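Local coordinates for Peptide/nickel transport system substrate-binding protein (Listeria monocytogenes serotype 1/2a, PDB 5KZT) that binds short peptides and probably delivers them to a membrane transporter for uptake, at residues S270-Y274 and A318-P323; A351-W355 and N393-L397. One frame throughout, in Å; residues are numbered along the deposited sequence.

Interaction 1: S270-Y274 and A318-P323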
ATOM      1  N   SER A 270      -6.990  -8.222  -1.550  1.00 22.70           N
ATOM      2  CA  SER A 270      -7.028  -7.675  -2.936  1.00 21.72           C
ATOM      3  C   SER A 270      -5.701  -7.008  -3.353  1.00 19.91           C
ATOM      4  O   SER A 270      -5.695  -6.003  -4.063  1.00 18.92           O
ATOM      5  CB  SER A 270      -8.191  -6.682  -3.118  1.00 22.82           C
ATOM      6  OG  SER A 270      -9.446  -7.316  -2.931  1.00 24.94           O
ATOM      7  N   SER A 271      -4.602  -7.613  -2.918  0.70 19.23           N
ATOM      8  CA  SER A 271      -3.263  -7.104  -3.145  0.70 18.40           C
ATOM      9  C   SER A 271      -2.535  -8.084  -4.040  0.70 17.73           C
ATOM     10  O   SER A 271      -2.829  -9.291  -4.017  0.70 17.53           O
ATOM     11  CB  SER A 271      -2.551  -6.940  -1.808  0.70 18.78           C
ATOM     12  OG  SER A 271      -3.232  -5.963  -1.036  0.70 19.21           O
ATOM     13  N   THR A 272      -1.607  -7.559  -4.840  1.00 17.11           N
ATOM     14  CA  THR A 272      -0.814  -8.365  -5.756  1.00 16.54           C
ATOM     15  C   THR A 272       0.662  -8.237  -5.393  1.00 16.29           C
ATOM     16  O   THR A 272       1.165  -7.118  -5.209  1.00 15.24           O
ATOM     17  CB  THR A 272      -1.017  -7.874  -7.188  1.00 16.67           C
ATOM     18  OG1 THR A 272      -2.411  -7.976  -7.511  1.00 17.00           O
ATOM     19  CG2 THR A 272      -0.177  -8.702  -8.176  1.00 16.73           C
ATOM     20  N   PHE A 273       1.333  -9.381  -5.273  1.00 16.07           N
ATOM     21  CA  PHE A 273       2.765  -9.441  -5.068  1.00 16.35           C
ATOM     22  C   PHE A 273       3.416  -9.816  -6.390  1.00 16.75           C
ATOM     23  O   PHE A 273       2.918 -10.681  -7.117  1.00 16.34           O
ATOM     24  CB  PHE A 273       3.117 -10.430  -3.959  1.00 17.30           C
ATOM     25  CG  PHE A 273       3.146  -9.796  -2.602  1.00 17.92           C
ATOM     26  CD1 PHE A 273       1.959  -9.490  -1.949  1.00 18.39           C
ATOM     27  CD2 PHE A 273       4.343  -9.422  -2.024  1.00 18.50           C
ATOM     28  CE1 PHE A 273       1.971  -8.873  -0.706  1.00 19.01           C
ATOM     29  CE2 PHE A 273       4.363  -8.820  -0.780  1.00 19.04           C
ATOM     30  CZ  PHE A 273       3.179  -8.538  -0.122  1.00 19.12           C
ATOM     31  N   TYR A 274       4.491  -9.113  -6.722  1.00 16.91           N
ATOM     32  CA  TYR A 274       5.091  -9.231  -8.027  1.00 17.10           C
ATOM     33  C   TYR A 274       6.577  -9.046  -7.913  1.00 17.41           C
ATOM     34  O   TYR A 274       7.065  -8.412  -6.977  1.00 17.33           O
ATOM     35  CB  TYR A 274       4.502  -8.226  -9.014  1.00 16.94           C
ATOM     36  CG  TYR A 274       4.467  -6.790  -8.530  1.00 17.13           C
ATOM     37  CD1 TYR A 274       3.365  -6.317  -7.826  1.00 17.04           C
ATOM     38  CD2 TYR A 274       5.522  -5.906  -8.777  1.00 17.34           C
ATOM     39  CE1 TYR A 274       3.295  -5.014  -7.374  1.00 17.63           C
ATOM     40  CE2 TYR A 274       5.464  -4.585  -8.321  1.00 17.54           C
ATOM     41  CZ  TYR A 274       4.342  -4.151  -7.625  1.00 17.89           C
ATOM     42  OH  TYR A 274       4.236  -2.871  -7.148  1.00 19.19           O
ATOM     43  N   ALA A 318      -1.108 -15.372  -9.321  1.00 19.75           N
ATOM     44  CA  ALA A 318      -1.532 -14.189 -10.040  1.00 19.42           C
ATOM     45  C   ALA A 318      -0.894 -14.238 -11.415  1.00 19.88           C
ATOM     46  O   ALA A 318       0.308 -14.503 -11.532  1.00 20.15           O
ATOM     47  CB  ALA A 318      -1.074 -12.945  -9.303  1.00 18.97           C
ATOM     48  N   ASN A 319      -1.706 -14.002 -12.439  1.00 20.01           N
ATOM     49  CA  ASN A 319      -1.243 -13.810 -13.819  1.00 20.02           C
ATOM     50  C   ASN A 319      -1.716 -12.460 -14.366  1.00 19.27           C
ATOM     51  O   ASN A 319      -1.847 -12.255 -15.589  1.00 19.46           O
ATOM     52  CB  ASN A 319      -1.757 -14.952 -14.673  1.00 21.46           C
ATOM     53  CG  ASN A 319      -1.269 -16.298 -14.186  1.00 22.08           C
ATOM     54  OD1 ASN A 319      -2.053 -17.127 -13.732  1.00 24.21           O
ATOM     55  ND2 ASN A 319       0.013 -16.521 -14.264  1.00 21.72           N
ATOM     56  N   ASN A 320      -1.997 -11.551 -13.429  1.00 18.53           N
ATOM     57  CA  ASN A 320      -2.399 -10.184 -13.674  1.00 17.78           C
ATOM     58  C   ASN A 320      -1.848  -9.318 -12.542  1.00 16.93           C
ATOM     59  O   ASN A 320      -1.738  -9.759 -11.382  1.00 16.72           O
ATOM     60  CB  ASN A 320      -3.909 -10.029 -13.658  1.00 18.19           C
ATOM     61  CG  ASN A 320      -4.604 -10.872 -14.704  1.00 19.00           C
ATOM     62  OD1 ASN A 320      -4.840 -12.057 -14.489  1.00 19.01           O
ATOM     63  ND2 ASN A 320      -4.927 -10.263 -15.841  1.00 19.09           N
ATOM     64  N   LEU A 321      -1.546  -8.073 -12.865  1.00 16.86           N
ATOM     65  CA  LEU A 321      -1.241  -7.065 -11.864  1.00 16.38           C
ATOM     66  C   LEU A 321      -2.479  -6.696 -11.059  1.00 16.60           C
ATOM     67  O   LEU A 321      -2.427  -6.590  -9.822  1.00 16.74           O
ATOM     68  CB  LEU A 321      -0.679  -5.812 -12.536  1.00 16.48           C
ATOM     69  CG  LEU A 321      -0.475  -4.622 -11.625  1.00 16.12           C
ATOM     70  CD1 LEU A 321       0.434  -4.978 -10.460  1.00 16.18           C
ATOM     71  CD2 LEU A 321       0.055  -3.445 -12.434  1.00 16.25           C
ATOM     72  N   VAL A 322      -3.587  -6.482 -11.765  1.00 17.06           N
ATOM     73  CA  VAL A 322      -4.861  -6.153 -11.138  1.00 17.27           C
ATOM     74  C   VAL A 322      -5.428  -7.448 -10.546  1.00 17.76           C
ATOM     75  O   VAL A 322      -5.456  -8.462 -11.218  1.00 17.57           O
ATOM     76  CB  VAL A 322      -5.843  -5.507 -12.134  1.00 17.81           C
ATOM     77  CG1 VAL A 322      -7.227  -5.329 -11.508  1.00 18.13           C
ATOM     78  CG2 VAL A 322      -5.284  -4.177 -12.647  1.00 17.79           C
ATOM     79  N   PRO A 323      -5.809  -7.432  -9.258  1.00 18.30           N
ATOM     80  CA  PRO A 323      -6.295  -8.647  -8.621  1.00 18.97           C
ATOM     81  C   PRO A 323      -7.702  -9.038  -9.089  1.00 19.87           C
ATOM     82  O   PRO A 323      -8.492  -8.169  -9.446  1.00 19.36           O
ATOM     83  CB  PRO A 323      -6.266  -8.304  -7.131  1.00 18.73           C
ATOM     84  CG  PRO A 323      -6.387  -6.830  -7.098  1.00 18.65           C
ATOM     85  CD  PRO A 323      -5.627  -6.346  -8.282  1.00 18.54           C
TER
HETATM   86  O   HOH W   1      -3.029 -10.156  -8.992  1.00 21.42           O

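Interaction 2: A351-W355 and N393-L397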
ATOM      1  N   ALA A 351      10.564 -20.103 -20.793  1.00 31.54           N
ATOM      2  CA  ALA A 351      11.594 -19.429 -19.975  1.00 30.02           C
ATOM      3  C   ALA A 351      13.019 -19.712 -20.457  1.00 29.97           C
ATOM      4  O   ALA A 351      13.846 -18.804 -20.554  1.00 29.23           O
ATOM      5  CB  ALA A 351      11.473 -19.835 -18.513  1.00 29.52           C
ATOM      6  N   GLN A 352      13.288 -20.978 -20.735  1.00 30.90           N
ATOM      7  CA  GLN A 352      14.604 -21.432 -21.187  1.00 31.84           C
ATOM      8  C   GLN A 352      14.934 -20.917 -22.595  1.00 32.39           C
ATOM      9  O   GLN A 352      16.078 -20.580 -22.865  1.00 32.51           O
ATOM     10  CB  GLN A 352      14.707 -22.972 -21.103  1.00 32.99           C
ATOM     11  CG  GLN A 352      14.817 -23.452 -19.659  1.00 32.88           C
ATOM     12  CD  GLN A 352      14.631 -24.951 -19.466  1.00 34.26           C
ATOM     13  OE1 GLN A 352      14.134 -25.663 -20.346  1.00 34.97           O
ATOM     14  NE2 GLN A 352      15.035 -25.438 -18.290  1.00 34.39           N
ATOM     15  N   LYS A 353      13.925 -20.845 -23.464  1.00 32.78           N
ATOM     16  CA  LYS A 353      14.057 -20.201 -24.777  1.00 33.66           C
ATOM     17  C   LYS A 353      14.502 -18.729 -24.626  1.00 31.86           C
ATOM     18  O   LYS A 353      15.478 -18.306 -25.248  1.00 32.32           O
ATOM     19  CB  LYS A 353      12.732 -20.275 -25.562  1.00 34.83           C
ATOM     20  CG  LYS A 353      12.811 -19.668 -26.960  1.00 36.79           C
ATOM     21  CD  LYS A 353      11.522 -19.773 -27.765  1.00 38.08           C
ATOM     22  CE  LYS A 353      11.831 -19.560 -29.246  1.00 40.28           C
ATOM     23  NZ  LYS A 353      10.666 -19.065 -30.030  1.00 40.92           N
ATOM     24  N   ALA A 354      13.785 -17.974 -23.797  1.00 30.08           N
ATOM     25  CA  ALA A 354      14.133 -16.577 -23.519  1.00 28.72           C
ATOM     26  C   ALA A 354      15.516 -16.456 -22.877  1.00 28.35           C
ATOM     27  O   ALA A 354      16.282 -15.563 -23.213  1.00 28.29           O
ATOM     28  CB  ALA A 354      13.081 -15.929 -22.619  1.00 27.53           C
ATOM     29  N   TRP A 355      15.826 -17.353 -21.941  1.00 28.03           N
ATOM     30  CA  TRP A 355      17.127 -17.358 -21.268  1.00 27.85           C
ATOM     31  C   TRP A 355      18.293 -17.528 -22.257  1.00 29.11           C
ATOM     32  O   TRP A 355      19.230 -16.722 -22.247  1.00 28.98           O
ATOM     33  CB  TRP A 355      17.142 -18.460 -20.210  1.00 27.73           C
ATOM     34  CG  TRP A 355      18.403 -18.620 -19.435  1.00 27.66           C
ATOM     35  CD1 TRP A 355      19.195 -19.720 -19.413  1.00 28.78           C
ATOM     36  CD2 TRP A 355      18.984 -17.692 -18.517  1.00 27.13           C
ATOM     37  NE1 TRP A 355      20.245 -19.540 -18.556  1.00 28.86           N
ATOM     38  CE2 TRP A 355      20.145 -18.297 -17.993  1.00 27.65           C
ATOM     39  CE3 TRP A 355      18.632 -16.407 -18.076  1.00 26.21           C
ATOM     40  CZ2 TRP A 355      20.974 -17.659 -17.081  1.00 27.54           C
ATOM     41  CZ3 TRP A 355      19.459 -15.772 -17.167  1.00 25.94           C
ATOM     42  CH2 TRP A 355      20.619 -16.399 -16.680  1.00 26.61           C
ATOM     43  N   ASN A 393      16.230 -24.095 -13.013  1.00 29.87           N
ATOM     44  CA  ASN A 393      15.623 -23.971 -14.349  1.00 30.00           C
ATOM     45  C   ASN A 393      16.492 -23.225 -15.381  1.00 29.73           C
ATOM     46  O   ASN A 393      16.367 -23.490 -16.575  1.00 29.90           O
ATOM     47  CB  ASN A 393      14.234 -23.301 -14.269  1.00 29.24           C
ATOM     48  CG  ASN A 393      13.158 -24.213 -13.660  1.00 30.16           C
ATOM     49  OD1 ASN A 393      13.205 -25.419 -13.811  1.00 31.79           O
ATOM     50  ND2 ASN A 393      12.164 -23.618 -13.008  1.00 29.48           N
ATOM     51  N   LEU A 394      17.353 -22.314 -14.920  1.00 28.48           N
ATOM     52  CA  LEU A 394      18.125 -21.446 -15.794  1.00 28.75           C
ATOM     53  C   LEU A 394      19.639 -21.623 -15.584  1.00 29.64           C
ATOM     54  O   LEU A 394      20.240 -20.969 -14.727  1.00 29.26           O
ATOM     55  CB  LEU A 394      17.715 -19.992 -15.553  1.00 27.27           C
ATOM     56  CG  LEU A 394      16.243 -19.638 -15.760  1.00 26.83           C
ATOM     57  CD1 LEU A 394      16.087 -18.148 -15.550  1.00 25.91           C
ATOM     58  CD2 LEU A 394      15.746 -20.023 -17.146  1.00 28.16           C
ATOM     59  N   ASP A 395      20.246 -22.485 -16.403  1.00 31.49           N
ATOM     60  CA  ASP A 395      21.658 -22.888 -16.265  1.00 32.78           C
ATOM     61  C   ASP A 395      22.583 -21.690 -16.402  1.00 31.93           C
ATOM     62  O   ASP A 395      22.490 -20.948 -17.380  1.00 31.42           O
ATOM     63  CB  ASP A 395      22.045 -23.917 -17.337  1.00 35.28           C
ATOM     64  CG  ASP A 395      21.295 -25.245 -17.210  1.00 36.95           C
ATOM     65  OD1 ASP A 395      20.753 -25.562 -16.136  1.00 37.55           O
ATOM     66  OD2 ASP A 395      21.253 -25.992 -18.211  1.00 38.62           O
ATOM     67  N   GLY A 396      23.475 -21.522 -15.428  1.00 31.80           N
ATOM     68  CA  GLY A 396      24.396 -20.387 -15.373  1.00 31.69           C
ATOM     69  C   GLY A 396      23.886 -19.187 -14.587  1.00 30.14           C
ATOM     70  O   GLY A 396      24.534 -18.149 -14.560  1.00 30.76           O
ATOM     71  N   LEU A 397      22.730 -19.311 -13.945  1.00 28.92           N
ATOM     72  CA  LEU A 397      22.179 -18.226 -13.135  1.00 27.44           C
ATOM     73  C   LEU A 397      22.489 -18.493 -11.667  1.00 27.35           C
ATOM     74  O   LEU A 397      22.189 -19.574 -11.150  1.00 27.19           O
ATOM     75  CB  LEU A 397      20.666 -18.102 -13.351  1.00 26.80           C
ATOM     76  CG  LEU A 397      19.956 -16.992 -12.567  1.00 25.83           C
ATOM     77  CD1 LEU A 397      20.411 -15.607 -12.991  1.00 25.78           C
ATOM     78  CD2 LEU A 397      18.451 -17.108 -12.724  1.00 25.59           C
TER

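Interaction 1: S270-Y274 and A318-P323
In this OppA-type periplasmic-binding-protein fold, a long central strand, 264-277, carries the bound peptide on one side and a buried loop on the other. Residues 270-274 lie on that strand. Residues 318-323 belong to the loop that follows strand 316-317. Side chains alternate along the strand. Ser271 and Phe273 point away from the loop; the Ser271 hydroxyl hydrogen-bonds an acidic side chain of the peptide, and Phe273 packs on it too. Thr272 and Tyr274 point toward the loop.

Thr272 is the main link. Its m rotamer aims OG1 at the loop backbone, where it donates a hydrogen bond to Leu321 O at 2.7 Å. Its methyl carbon CG2 lies 3.7 Å from Asn320 O. Leu321 holds chi1 at t and chi2 at p, so its CD1 reaches CD1 of Tyr274 at 4.2 Å. Phe435 of helix 433-436 also touches Thr272, Leu321 and Pro323. The Pro323 ring sits against Ser270, with Pro323 CG 3.2 Å from Ser270 O. The CA-to-CB bond of Asn320 points away from the strand, and ND2 gives hydrogen bonds to Gly341 O and Glu481 OE2. One water completes the contact: it donates to Thr272 OG1 and to Asn320 O, each at 2.7 Å from the water oxygen.

Interaction 2: A351-W355 and N393-L397
The indole of Trp355 is the apolar centre of this contact, which packs helix 348-362 on the helix-to-strand turn of the beta-alpha-beta unit 367-374, 377-393, 397-404. Leu394 lies over one face of the indole. Its CB sits 3.8 Å from the centroid of the five-membered ring and only 9° off the ring normal, a clear CH-pi contact. Leu394 CD2 reaches back to Trp355 CB at 3.7 Å and to Ala351 CB at 4.5 Å. At the far end, Trp355 CH2 meets Leu397 CB at 3.7 Å. Helix 291-299 extends this core, with Ala296 against Trp355 and Ile297 against Leu397.

Further out, the chain leaves helix 377-393 and bends through a type II beta turn from Leu394 to Leu397, closed by a backbone hydrogen bond from Leu397 N to Leu394 O, 3.1 Å. Gly396 has phi/psi of 92/5, where a CB would clash with the carbonyl oxygen of Asp395. The turn brings Asp395 O to the edge of the indole, where Trp355 NE1 donates a hydrogen bond to it at 2.9 Å.

At the polar edge, Gln352 NE2 donates to Asn393 O at 2.9 Å with an angle of 169°. Asn393 ND2 hydrogen-bonds Ala300 O. Both cross-segment acceptors are main-chain carbonyls, so the polar bonds depend on backbone position; the apolar part pairs the indole and Ala351 with Leu394 and Leu397.

Both segments of interaction 1 come earlier in the chain than those of interaction 2. Their centres are 24 Å apart and their nearest atoms about 13 Å, so they do not touch. A mixed sheet connects them: strand 264-277 of interaction 1 pairs with 420-425, which pairs with 367-374, which pairs with 397-404, whose first residue, Leu397, belongs to interaction 2. The centre of interaction 1 lies about 13 Å from the centre of the chain, and that of interaction 2 about 33 Å. Interaction 1 thus backs a strand that contacts the peptide, while interaction 2 is peripheral packing at the far edge of the same sheet.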